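PDB 4M8K: hypothetical protein, GDSL-like Lipase/Acylhydrolase family protein from Bacteroides uniformis, which probably hydrolyses ester bonds of lipid or other acyl substrates, as a predicted member of the GDSL-like lipase and acylhydrolase family. Local coordinates for residues Thr58-Glu61 with Trp65-Phe68; Ile69-Phe74 with Ser213-Val218; Gly84-His89 with Ala95-Arg100; Ala132-Tyr135 with Ala141-Tyr144; Pro148-Leu153 with Asp180-Ile185. One frame throughout, in Å; residues are numbered along the deposited sequence.

In the fold
The five contacts spread over a fold built round a five-stranded parallel sheet. Contacts 1 and 2 share helix 64-71, their centres 10 Å apart, and are joined by the salt bridge from Arg67 to Asp215. Contacts 3, 4 and 5 form a second cluster: the centres of 4 and 5 lie 9 Å apart, those of 3 and 4 14 Å. Contact 2 lies across the chain's centre from this cluster, its centre 25 Å from that of contact 5. Contact 3 reaches the presumed active site, where Gly84 and, beyond the contacts, Ser29, Asn122 and His205 bind one acetate ion. Contact 5 touches contact 3 through Val87 and Cys88.

Contact 1 (Thr58-Glu61 with Trp65-Phe68); sequences TKVE and WYRF
Glu61 lies alongside Tyr66, both side chains pointing the same way. Its CA sits over one side of the ring, 4.1 Å from the Tyr66 centroid and 30° off the ring normal, an off-centre CH-pi contact. Glu61 CG lies 3.7 Å from Tyr66 CE1, and the bend at chi2 beyond it leaves the carboxylate plane steeply inclined to the ring. Tyr66 meets this surface because its CG stands opposite the backbone N (chi1 -175°), carrying the ring back over the 60-61 turn; the ring is also stacked with that of His70. Val60 packs with its CG2 branch, 3.7 Å from Trp65 CH2, the two side chains crossing at about a right angle, and the same methyl lies 4.0 Å from Tyr66 CD2. Here the short 3-10 turn leads into helix 64-71, the helical leg of the beta-alpha-beta crossover between strands 22-27 and 75-81. The buried Trp65 reaches Val60 with the benzo end of its indole and touches Leu76 and Asn79 of strand 75-81. Arg67 handles the polar side. Its CG passes 3.3 Å from Glu61 O, and the guanidinium beyond is held in two ways: NE pairs with Asp215 of helix 208-222, while a water in the guanidinium plane accepts from Arg67 NH1 at 2.6 Å. That water donates to Glu61 O at 2.9 Å, linking the Glu61 carbonyl to the Arg67 side chain.

Contact 2 (Ile69-Phe74 with Ser213-Val218); sequences IHEHGF and SIDAQV
Glu71 and Asp215 reach toward each other from opposite directions, carboxylate against carboxylate, the two planes turned 36° apart. Glu71 OE1 stands 2.5 Å from Asp215 OD2 and 3.1 Å from Asp215 OD1, so one oxygen of the glutamate faces both oxygens of the aspartate. Two acids this close would be likely to shift each other's ionisation, and one of them probably holds a proton. Arg67, whose NE pairs with Asp215, probably offsets part of the charge, though it makes only a long, weak ion pair with Glu71. Asp215 gets there by placing CG opposite its backbone N (chi1 167°), which throws the carboxylate out from helix 208-222; Glu71 answers with a chain extended beyond CG. His72, just past the end of helix 64-71, offers Asp215 the edge of its ring, NE2 lying 3.9 Å from Asp215 OD1. One face of that imidazole is covered by Glu71 CB, 3.7 Å above its centre. With an alanine in place of Asp215, Arg67 NE would probably be left without its charged mate and a gap would open between helix 208-222 and the Glu71-His72 corner. Around this pair of acids the packing is largely aromatic: His72 stacks on Trp219, and Phe68 lies against Val218 and Phe74. Through Ile69 on Val23, helix 64-71 packs on strand 22-27 of the parallel sheet, and it carries helix 208-222 on its side.

Contact 3 (Gly84-His89 with Ala95-Arg100); sequences GSTVCH and ADYSDR. With ACT (acetate ion), chain C.
Tyr97 N donates to His89 O at 2.8 Å, fairly straight at 155°, and this one backbone bond pins the 95-100 loop to the 84-89 turn. The close-fitting part lies beside it. The Tyr97 ring enters edge first: Thr86 OG1 lies near the ring plane, 3.4 Å from Tyr97 CD2, and Gly84 O lies 3.4 Å from Tyr97 CE2. Thr86 crosses the tyrosine at about a right angle; with OG1 between its backbone N and carbonyl carbon (chi1 46°), the hydroxyl donates to Cys88 O at 2.6 Å and closes the turn. Ser85 CB rests against Arg100 O, a carbonyl that also accepts from Arg105. The outer side is more exposed, and its contacts lie mostly within the 95-100 loop itself. Arg100 CD rides over the centre of the Tyr97 ring, 3.7 Å above its plane, and the guanidinium beyond grips exposed Asp99 side-on, NE to OD1 at 2.8 Å and NH2 to OD2 at 2.9 Å. Asp96 OD1 accepts from Ser98 N, an Asx turn, while Ser98 OG lies over one face of the buried His89 ring, whose ND1 bonds to Ser101. At the inner end Gly84, with positive phi, turns its N toward an acetate, probably from the crystallisation liquor, and donates to OXT at 2.8 Å. Ser29, Asn122 and His205 bind the same ion; these four match the Ser-Gly-Asn-His set of SGNH hydrolases, consistent with a role for Gly84 N in the oxyanion hole.

Contact 4 (Ala132-Tyr135 with Ala141-Tyr144); sequences AYQY and ADLY
Gln134 NE2 donates to Asp142 OD2 at 2.9 Å, and this bond carries the whole contact. It is nearly straight, 165° at the hydrogen, and the acceptor lies almost in the amide plane. From the aspartate's side the approach is different: NE2 comes from above the carboxylate plane, 58° out of it. The side chains cross at about a right angle, their flat groups 70° apart. The other amide atom, Gln134 OE1, stays 3.5 Å from Asp142 CB and does not bond to the carboxylate. The glutamine spans the gap at full stretch, with CG opposite the backbone N and the chain extended beyond CG. Its amide oxygen also meets helix 146-160, Gln134 OE1 lying 3.3 Å from Pro148 CB. A second shell sets both ends. Gln134 NE2 also donates to Asp136 O, while Gln134 O accepts from Trp138 NE1. Asp142 belongs to a short 3-10 turn, where Tyr144 N bonds to Ala141 O at 3.2 Å and Asp142 N to Thr139 OG1. Beyond it, Leu143 pairs through its backbone with His89, so the excursion between helices 121-126 and 146-160 is fastened to the neighbouring 84-89 loop. With two oxygens claiming NE2, the rotation of the amide is effectively decided: a flip would set OE1 against a carboxylate and a carbonyl. The bond itself is between a neutral amide and a probably charged acid, and it closes this loop at the surface without forming an ion pair.

Contact 5 (Pro148-Leu153 with Asp180-Ile185); sequences PAFCYL and DSMDEI
The segments 148-153 and 180-185 of two helices run in broadly the same direction, their axes 10.0 Å apart and crossing at -33°. The Phe150 ring fills the space between them. With CG opposite the backbone N (chi1 -167°) it projects across to Met182, modelled as selenomethionine, which crosses it at about a right angle. Met182 CG sits over the middle of the ring, 3.5 Å from the Phe150 centroid and 10° off the normal, a CH-pi contact. The chain then bends at chi3, bringing SE 4.2 Å from that centroid in an oblique Met-aromatic contact. Ile185 takes the rim: its CB lies in the ring plane, and its CG2 comes within 3.5 Å of Phe150 CD2. Its other branch runs one residue along, ending with Ile185 CD1 3.6 Å from Cys151 SG. A leucine in place of Phe150 would probably leave Met182 without a flat face to lie on and open a gap beside Ile185. Behind the interface, Phe150 and Met182 both touch Asn168 of strand 165-170, and Val87 of the 84-89 loop packs on Phe150. Helix 146-160 leads into that strand and helix 176-189 leads out of it, so these are the helices of consecutive beta-alpha-beta crossovers laid side by side on the parallel sheet. No hydrogen bond links the two segments; all four touching side chains are buried, and the junction rests on shape, dispersion and the weak polarity of C-H and selenium against an aromatic face.

Contact 1 (Thr58-Glu61 with Trp65-Phe68)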
# COMPACT_ATOMS: atom_id res chain seq x y z
N THR A 58 -11.26 -14.84 6.68
CA THR A 58 -11.41 -14.92 8.14
C THR A 58 -10.07 -15.12 8.94
O THR A 58 -10.05 -15.00 10.15
CB THR A 58 -12.41 -16.05 8.53
OG1 THR A 58 -11.86 -17.34 8.24
CG2 THR A 58 -13.72 -15.95 7.75
N LYS A 59 -8.98 -15.40 8.26
CA LYS A 59 -7.70 -15.74 8.89
C LYS A 59 -6.57 -14.95 8.28
O LYS A 59 -6.55 -14.74 7.07
CB LYS A 59 -7.39 -17.22 8.67
CG LYS A 59 -8.33 -18.17 9.39
CD LYS A 59 -7.98 -19.62 9.08
CE LYS A 59 -9.19 -20.50 8.90
NZ LYS A 59 -8.91 -21.90 9.32
N VAL A 60 -5.61 -14.54 9.11
CA VAL A 60 -4.48 -13.74 8.60
C VAL A 60 -3.72 -14.45 7.53
O VAL A 60 -3.10 -13.81 6.68
CB VAL A 60 -3.54 -13.29 9.75
CG1 VAL A 60 -2.83 -14.51 10.37
CG2 VAL A 60 -2.55 -12.26 9.28
N GLU A 61 -3.74 -15.79 7.55
CA GLU A 61 -2.96 -16.63 6.61
C GLU A 61 -3.49 -16.58 5.19
O GLU A 61 -2.79 -16.96 4.24
CB GLU A 61 -2.95 -18.10 7.07
CG GLU A 61 -2.18 -18.29 8.37
CD GLU A 61 -3.02 -18.16 9.62
OE1 GLU A 61 -4.19 -17.72 9.58
OE2 GLU A 61 -2.49 -18.48 10.70
N TRP A 65 -0.40 -10.51 1.84
CA TRP A 65 0.96 -10.16 2.29
C TRP A 65 1.58 -11.25 3.17
O TRP A 65 2.80 -11.46 3.14
CB TRP A 65 1.02 -8.75 2.99
CG TRP A 65 -0.00 -8.58 4.01
CD1 TRP A 65 -1.26 -8.16 3.81
CD2 TRP A 65 0.09 -8.98 5.36
NE1 TRP A 65 -1.99 -8.27 4.98
CE2 TRP A 65 -1.16 -8.75 5.95
CE3 TRP A 65 1.12 -9.50 6.15
CZ2 TRP A 65 -1.42 -9.01 7.31
CZ3 TRP A 65 0.87 -9.75 7.52
CH2 TRP A 65 -0.39 -9.48 8.07
N TYR A 66 0.75 -11.88 4.00
CA TYR A 66 1.15 -12.98 4.84
C TYR A 66 1.56 -14.14 3.95
O TYR A 66 2.62 -14.76 4.16
CB TYR A 66 0.03 -13.40 5.78
CG TYR A 66 0.46 -14.46 6.74
CD1 TYR A 66 0.59 -15.78 6.33
CD2 TYR A 66 0.76 -14.14 8.07
CE1 TYR A 66 0.99 -16.74 7.21
CE2 TYR A 66 1.17 -15.11 8.96
CZ TYR A 66 1.29 -16.40 8.51
OH TYR A 66 1.72 -17.37 9.35
N ARG A 67 0.76 -14.38 2.92
CA ARG A 67 1.04 -15.38 1.91
C ARG A 67 2.31 -15.06 1.21
O ARG A 67 3.21 -15.90 1.10
CB ARG A 67 -0.10 -15.48 0.89
CG ARG A 67 -1.32 -16.22 1.41
CD ARG A 67 -2.39 -16.31 0.32
NE ARG A 67 -1.92 -16.95 -0.92
CZ ARG A 67 -2.02 -18.26 -1.17
NH1 ARG A 67 -2.54 -19.09 -0.28
NH2 ARG A 67 -1.60 -18.74 -2.30
N PHE A 68 2.42 -13.82 0.74
CA PHE A 68 3.63 -13.41 0.00
C PHE A 68 4.89 -13.60 0.86
O PHE A 68 5.91 -14.14 0.40
CB PHE A 68 3.50 -11.98 -0.47
CG PHE A 68 4.71 -11.43 -1.15
CD1 PHE A 68 4.89 -11.60 -2.50
CD2 PHE A 68 5.63 -10.70 -0.45
CE1 PHE A 68 5.95 -11.03 -3.17
CE2 PHE A 68 6.74 -10.16 -1.10
CZ PHE A 68 6.90 -10.32 -2.46
O HOH W 1 -3.45 -18.85 2.15

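Contact 2 (Ile69-Phe74 with Ser213-Val218)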
# COMPACT_ATOMS: atom_id res chain seq x y z
N ILE A 69 4.81 -13.21 2.11
CA ILE A 69 5.99 -13.28 2.97
C ILE A 69 6.36 -14.73 3.28
O ILE A 69 7.50 -15.10 3.12
CB ILE A 69 5.83 -12.37 4.20
CG1 ILE A 69 6.01 -10.91 3.76
CG2 ILE A 69 6.87 -12.69 5.26
CD1 ILE A 69 5.46 -9.93 4.76
N HIS A 70 5.39 -15.54 3.66
CA HIS A 70 5.67 -16.89 4.14
C HIS A 70 5.97 -17.86 3.01
O HIS A 70 6.69 -18.81 3.20
CB HIS A 70 4.55 -17.34 5.06
CG HIS A 70 4.54 -16.56 6.35
ND1 HIS A 70 4.97 -17.09 7.54
CD2 HIS A 70 4.21 -15.27 6.62
CE1 HIS A 70 4.88 -16.18 8.50
NE2 HIS A 70 4.42 -15.06 7.96
N GLU A 71 5.51 -17.56 1.80
CA GLU A 71 5.76 -18.44 0.68
C GLU A 71 7.14 -18.23 0.10
O GLU A 71 7.63 -19.13 -0.54
CB GLU A 71 4.73 -18.23 -0.44
CG GLU A 71 3.38 -18.86 -0.14
CD GLU A 71 2.21 -18.18 -0.83
OE1 GLU A 71 2.41 -17.35 -1.76
OE2 GLU A 71 1.08 -18.44 -0.37
N HIS A 72 7.76 -17.08 0.30
CA HIS A 72 8.93 -16.72 -0.52
C HIS A 72 10.20 -16.37 0.29
O HIS A 72 11.10 -15.73 -0.24
CB HIS A 72 8.54 -15.56 -1.44
CG HIS A 72 7.41 -15.90 -2.36
ND1 HIS A 72 7.50 -16.92 -3.29
CD2 HIS A 72 6.17 -15.38 -2.51
CE1 HIS A 72 6.36 -17.02 -3.94
NE2 HIS A 72 5.54 -16.11 -3.49
N GLY A 73 10.26 -16.77 1.54
CA GLY A 73 11.51 -16.68 2.32
C GLY A 73 11.79 -15.29 2.88
O GLY A 73 12.95 -14.91 3.09
N PHE A 74 10.73 -14.52 3.11
CA PHE A 74 10.91 -13.17 3.61
C PHE A 74 10.58 -13.16 5.07
O PHE A 74 10.07 -14.10 5.62
CB PHE A 74 9.99 -12.21 2.86
CG PHE A 74 10.38 -12.00 1.42
CD1 PHE A 74 11.68 -11.67 1.07
CD2 PHE A 74 9.45 -12.17 0.39
CE1 PHE A 74 12.05 -11.50 -0.26
CE2 PHE A 74 9.81 -11.98 -0.95
CZ PHE A 74 11.11 -11.63 -1.28
N SER A 213 -4.60 -14.02 -5.76
CA SER A 213 -4.23 -13.37 -7.03
C SER A 213 -3.25 -12.23 -6.79
O SER A 213 -2.30 -12.05 -7.58
CB SER A 213 -5.48 -12.90 -7.78
OG SER A 213 -6.33 -14.01 -8.06
N ILE A 214 -3.50 -11.44 -5.74
CA ILE A 214 -2.59 -10.30 -5.42
C ILE A 214 -1.20 -10.83 -5.08
O ILE A 214 -0.20 -10.39 -5.66
CB ILE A 214 -3.09 -9.41 -4.27
CG1 ILE A 214 -4.39 -8.70 -4.67
CG2 ILE A 214 -2.01 -8.40 -3.91
CD1 ILE A 214 -5.10 -8.00 -3.51
N ASP A 215 -1.15 -11.77 -4.16
CA ASP A 215 0.10 -12.51 -3.81
C ASP A 215 0.83 -12.93 -5.07
O ASP A 215 1.99 -12.54 -5.28
CB ASP A 215 -0.25 -13.69 -2.88
CG ASP A 215 0.88 -14.72 -2.68
OD1 ASP A 215 2.06 -14.41 -2.82
OD2 ASP A 215 0.49 -15.87 -2.42
N ALA A 216 0.14 -13.65 -5.95
CA ALA A 216 0.78 -14.19 -7.14
C ALA A 216 1.27 -13.08 -8.05
O ALA A 216 2.39 -13.16 -8.54
CB ALA A 216 -0.12 -15.16 -7.91
N GLN A 217 0.46 -12.04 -8.25
CA GLN A 217 0.85 -10.97 -9.15
C GLN A 217 1.99 -10.11 -8.60
O GLN A 217 2.83 -9.66 -9.37
CB GLN A 217 -0.37 -10.09 -9.50
CG GLN A 217 -1.26 -10.77 -10.51
CD GLN A 217 -2.57 -10.04 -10.74
OE1 GLN A 217 -2.61 -8.81 -10.85
NE2 GLN A 217 -3.66 -10.82 -10.82
N VAL A 218 2.01 -9.85 -7.29
CA VAL A 218 3.16 -9.16 -6.67
C VAL A 218 4.44 -10.00 -6.90
O VAL A 218 5.48 -9.47 -7.32
CB VAL A 218 2.90 -8.84 -5.18
CG1 VAL A 218 4.15 -8.32 -4.49
CG2 VAL A 218 1.78 -7.80 -5.04

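Contact 3 (Gly84-His89 with Ala95-Arg100)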
# COMPACT_ATOMS: atom_id res chain seq x y z
N GLY A 84 -9.24 2.70 5.17
CA GLY A 84 -9.80 3.96 4.73
C GLY A 84 -8.74 5.01 4.46
O GLY A 84 -9.05 6.06 3.86
N SER A 85 -7.48 4.75 4.81
CA SER A 85 -6.46 5.81 4.67
C SER A 85 -6.07 6.09 3.20
O SER A 85 -6.03 5.19 2.35
CB SER A 85 -5.16 5.52 5.45
OG SER A 85 -4.51 4.34 4.96
N THR A 86 -5.89 7.37 2.93
CA THR A 86 -5.58 7.91 1.63
C THR A 86 -4.12 8.22 1.48
O THR A 86 -3.41 8.43 2.45
CB THR A 86 -6.32 9.25 1.42
OG1 THR A 86 -6.16 10.04 2.58
CG2 THR A 86 -7.80 9.03 1.15
N VAL A 87 -3.64 8.27 0.25
CA VAL A 87 -2.31 8.76 0.01
C VAL A 87 -2.19 10.24 0.34
O VAL A 87 -1.23 10.66 0.99
CB VAL A 87 -1.94 8.55 -1.46
CG1 VAL A 87 -0.65 9.27 -1.81
CG2 VAL A 87 -1.83 7.06 -1.74
N CYS A 88 -3.12 11.05 -0.17
CA CYS A 88 -3.12 12.47 0.05
C CYS A 88 -3.87 12.82 1.36
O CYS A 88 -4.52 11.93 1.98
CB CYS A 88 -3.72 13.25 -1.16
SG CYS A 88 -5.51 13.13 -1.33
N HIS A 89 -3.82 14.10 1.75
CA HIS A 89 -4.47 14.53 3.02
C HIS A 89 -5.97 14.72 2.93
O HIS A 89 -6.60 14.98 3.93
CB HIS A 89 -3.87 15.82 3.52
CG HIS A 89 -2.42 15.74 3.85
ND1 HIS A 89 -1.87 14.73 4.60
CD2 HIS A 89 -1.41 16.60 3.57
CE1 HIS A 89 -0.59 14.96 4.78
NE2 HIS A 89 -0.28 16.10 4.18
N ALA A 95 -13.12 15.17 4.63
CA ALA A 95 -12.47 15.14 5.93
C ALA A 95 -10.94 15.38 5.80
O ALA A 95 -10.35 15.08 4.81
CB ALA A 95 -12.71 13.82 6.59
N ASP A 96 -10.33 15.92 6.86
CA ASP A 96 -8.91 16.12 6.89
C ASP A 96 -8.19 14.84 7.38
O ASP A 96 -8.25 14.50 8.55
CB ASP A 96 -8.55 17.28 7.80
CG ASP A 96 -7.19 17.78 7.50
OD1 ASP A 96 -6.21 17.04 7.65
OD2 ASP A 96 -7.10 18.92 7.07
N TYR A 97 -7.52 14.15 6.47
CA TYR A 97 -6.85 12.91 6.81
C TYR A 97 -5.33 13.12 7.09
O TYR A 97 -4.51 12.21 6.92
CB TYR A 97 -7.10 11.90 5.69
CG TYR A 97 -8.36 11.06 5.85
CD1 TYR A 97 -9.40 11.40 6.74
CD2 TYR A 97 -8.51 9.89 5.10
CE1 TYR A 97 -10.51 10.58 6.89
CE2 TYR A 97 -9.62 9.09 5.24
CZ TYR A 97 -10.60 9.40 6.14
OH TYR A 97 -11.69 8.57 6.18
N SER A 98 -4.97 14.33 7.51
CA SER A 98 -3.58 14.66 7.87
C SER A 98 -3.14 13.83 9.05
O SER A 98 -1.94 13.79 9.36
CB SER A 98 -3.42 16.16 8.27
OG SER A 98 -3.85 17.01 7.24
N ASP A 99 -4.08 13.25 9.78
CA ASP A 99 -3.76 12.39 10.89
C ASP A 99 -3.45 10.94 10.46
O ASP A 99 -3.00 10.18 11.27
CB ASP A 99 -4.90 12.38 11.95
CG ASP A 99 -6.23 11.87 11.41
OD1 ASP A 99 -6.41 11.67 10.19
OD2 ASP A 99 -7.17 11.70 12.23
N ARG A 100 -3.67 10.54 9.20
CA ARG A 100 -3.55 9.14 8.81
C ARG A 100 -3.14 8.85 7.39
O ARG A 100 -3.13 7.68 6.99
CB ARG A 100 -4.89 8.41 9.00
CG ARG A 100 -6.00 8.92 8.06
CD ARG A 100 -7.40 8.46 8.54
NE ARG A 100 -7.78 9.22 9.72
CZ ARG A 100 -8.87 8.97 10.44
NH1 ARG A 100 -9.68 7.94 10.16
NH2 ARG A 100 -9.12 9.72 11.47
C ACT C . -9.97 0.68 2.12
O ACT C . -10.95 0.17 2.68
OXT ACT C . -9.10 1.22 2.80
CH3 ACT C . -9.78 0.62 0.64

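Contact 4 (Ala132-Tyr135 with Ala141-Tyr144)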
# COMPACT_ATOMS: atom_id res chain seq x y z
N ALA A 132 -1.97 18.63 -9.69
CA ALA A 132 -0.93 18.64 -10.73
C ALA A 132 0.25 17.77 -10.36
O ALA A 132 0.59 17.62 -9.17
CB ALA A 132 -0.47 20.06 -10.98
N TYR A 133 0.86 17.15 -11.35
CA TYR A 133 2.14 16.50 -11.14
C TYR A 133 3.07 17.53 -10.56
O TYR A 133 3.04 18.69 -10.97
CB TYR A 133 2.71 15.96 -12.44
CG TYR A 133 1.85 14.88 -13.00
CD1 TYR A 133 1.81 13.63 -12.39
CD2 TYR A 133 1.01 15.11 -14.10
CE1 TYR A 133 1.02 12.62 -12.87
CE2 TYR A 133 0.16 14.10 -14.58
CZ TYR A 133 0.19 12.85 -13.97
OH TYR A 133 -0.60 11.80 -14.42
N GLN A 134 3.86 17.14 -9.58
CA GLN A 134 4.66 18.06 -8.81
C GLN A 134 5.83 17.32 -8.21
O GLN A 134 5.70 16.49 -7.29
CB GLN A 134 3.81 18.74 -7.70
CG GLN A 134 4.59 19.79 -6.89
CD GLN A 134 3.74 20.56 -5.85
OE1 GLN A 134 2.56 20.31 -5.64
NE2 GLN A 134 4.37 21.49 -5.18
N TYR A 135 7.04 17.68 -8.65
CA TYR A 135 8.22 16.94 -8.25
C TYR A 135 9.18 17.66 -7.27
O TYR A 135 10.29 17.21 -7.01
CB TYR A 135 8.93 16.50 -9.54
CG TYR A 135 8.03 15.64 -10.41
CD1 TYR A 135 7.69 14.37 -10.01
CD2 TYR A 135 7.46 16.12 -11.59
CE1 TYR A 135 6.86 13.58 -10.79
CE2 TYR A 135 6.62 15.34 -12.39
CZ TYR A 135 6.32 14.06 -11.99
OH TYR A 135 5.49 13.24 -12.73
N ALA A 141 -0.63 22.52 1.81
CA ALA A 141 -1.83 22.78 0.99
C ALA A 141 -1.84 21.92 -0.28
O ALA A 141 -2.87 21.27 -0.61
CB ALA A 141 -1.96 24.26 0.66
N ASP A 142 -0.68 21.88 -0.97
CA ASP A 142 -0.53 21.14 -2.21
C ASP A 142 -0.88 19.65 -1.95
O ASP A 142 -1.42 18.96 -2.82
CB ASP A 142 0.89 21.13 -2.69
CG ASP A 142 1.37 22.45 -3.20
OD1 ASP A 142 0.54 23.24 -3.66
OD2 ASP A 142 2.61 22.66 -3.17
N LEU A 143 -0.55 19.17 -0.77
CA LEU A 143 -0.57 17.74 -0.50
C LEU A 143 -1.96 17.18 -0.19
O LEU A 143 -2.08 15.99 0.04
CB LEU A 143 0.44 17.40 0.59
CG LEU A 143 1.91 17.58 0.23
CD1 LEU A 143 2.79 17.43 1.46
CD2 LEU A 143 2.31 16.58 -0.82
N TYR A 144 -2.97 18.06 -0.18
CA TYR A 144 -4.40 17.68 -0.19
C TYR A 144 -4.79 17.08 -1.54
O TYR A 144 -5.83 16.46 -1.65
CB TYR A 144 -5.31 18.89 0.19
CG TYR A 144 -5.34 19.13 1.66
CD1 TYR A 144 -6.27 18.45 2.44
CD2 TYR A 144 -4.46 20.00 2.29
CE1 TYR A 144 -6.28 18.60 3.79
CE2 TYR A 144 -4.45 20.14 3.67
CZ TYR A 144 -5.38 19.46 4.40
OH TYR A 144 -5.42 19.62 5.76

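Contact 5 (Pro148-Leu153 with Asp180-Ile185)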
# COMPACT_ATOMS: atom_id res chain seq x y z
N PRO A 148 0.38 15.63 -6.30
CA PRO A 148 1.50 16.07 -5.45
C PRO A 148 1.80 15.10 -4.29
O PRO A 148 2.95 14.83 -4.01
CB PRO A 148 1.04 17.42 -4.94
CG PRO A 148 -0.02 17.90 -5.91
CD PRO A 148 -0.67 16.65 -6.42
N ALA A 149 0.75 14.58 -3.62
CA ALA A 149 0.94 13.64 -2.50
C ALA A 149 1.67 12.34 -2.87
O ALA A 149 2.58 11.95 -2.15
CB ALA A 149 -0.40 13.33 -1.85
N PHE A 150 1.33 11.74 -4.00
CA PHE A 150 1.96 10.51 -4.46
C PHE A 150 3.36 10.77 -4.94
O PHE A 150 4.26 9.97 -4.70
CB PHE A 150 1.11 9.83 -5.56
CG PHE A 150 1.54 8.43 -5.84
CD1 PHE A 150 1.20 7.38 -4.99
CD2 PHE A 150 2.30 8.15 -6.98
CE1 PHE A 150 1.67 6.09 -5.24
CE2 PHE A 150 2.72 6.85 -7.25
CZ PHE A 150 2.41 5.83 -6.39
N CYS A 151 3.57 11.90 -5.60
CA CYS A 151 4.96 12.29 -5.88
C CYS A 151 5.75 12.43 -4.56
O CYS A 151 6.90 11.99 -4.45
CB CYS A 151 5.00 13.62 -6.64
SG CYS A 151 4.28 13.65 -8.32
N TYR A 152 5.17 13.13 -3.57
CA TYR A 152 5.91 13.40 -2.34
C TYR A 152 6.22 12.05 -1.67
O TYR A 152 7.29 11.85 -1.09
CB TYR A 152 5.15 14.40 -1.46
CG TYR A 152 5.64 14.55 -0.01
CD1 TYR A 152 5.23 13.67 1.00
CD2 TYR A 152 6.48 15.58 0.36
CE1 TYR A 152 5.65 13.82 2.33
CE2 TYR A 152 6.88 15.75 1.68
CZ TYR A 152 6.47 14.88 2.65
OH TYR A 152 6.91 15.04 3.93
N LEU A 153 5.29 11.13 -1.80
CA LEU A 153 5.41 9.80 -1.18
C LEU A 153 6.62 9.08 -1.72
O LEU A 153 7.51 8.66 -0.95
CB LEU A 153 4.13 8.98 -1.43
CG LEU A 153 4.10 7.57 -0.81
CD1 LEU A 153 4.23 7.63 0.71
CD2 LEU A 153 2.83 6.84 -1.18
N ASP A 180 -3.71 6.24 -13.84
CA ASP A 180 -2.73 6.78 -14.76
C ASP A 180 -1.68 7.58 -13.99
O ASP A 180 -0.47 7.57 -14.34
CB ASP A 180 -3.39 7.68 -15.81
CG ASP A 180 -4.19 6.92 -16.88
OD1 ASP A 180 -4.05 5.69 -16.98
OD2 ASP A 180 -4.94 7.59 -17.63
N SER A 181 -2.14 8.35 -13.01
CA SER A 181 -1.22 9.20 -12.23
C SER A 181 -0.17 8.34 -11.50
O SER A 181 1.02 8.65 -11.54
CB SER A 181 -1.97 10.08 -11.24
OG SER A 181 -2.86 11.00 -11.90
N MSE A 182 -0.59 7.26 -10.84
CA MSE A 182 0.40 6.40 -10.13
C MSE A 182 1.39 5.80 -11.12
O MSE A 182 2.58 5.72 -10.84
CB MSE A 182 -0.30 5.32 -9.31
CG MSE A 182 -0.72 5.93 -8.02
SE MSE A 182 -1.34 4.66 -6.66
CE MSE A 182 -2.78 3.79 -7.68
N ASP A 183 0.95 5.45 -12.32
CA ASP A 183 1.86 4.80 -13.25
C ASP A 183 2.89 5.80 -13.75
O ASP A 183 4.07 5.50 -13.82
CB ASP A 183 1.12 4.17 -14.41
CG ASP A 183 1.95 3.12 -15.11
OD1 ASP A 183 2.46 2.20 -14.49
OD2 ASP A 183 2.14 3.20 -16.29
N GLU A 184 2.42 6.99 -14.09
CA GLU A 184 3.30 8.07 -14.54
C GLU A 184 4.33 8.49 -13.46
O GLU A 184 5.51 8.71 -13.72
CB GLU A 184 2.47 9.29 -14.94
CG GLU A 184 3.29 10.56 -15.18
CD GLU A 184 4.30 10.42 -16.31
OE1 GLU A 184 4.36 9.38 -17.00
OE2 GLU A 184 5.05 11.38 -16.55
N ILE A 185 3.84 8.65 -12.24
CA ILE A 185 4.70 9.05 -11.13
C ILE A 185 5.68 7.94 -10.74
O ILE A 185 6.87 8.25 -10.50
CB ILE A 185 3.85 9.55 -9.90
CG1 ILE A 185 3.05 10.78 -10.28
CG2 ILE A 185 4.75 9.89 -8.73
CD1 ILE A 185 1.95 11.15 -9.32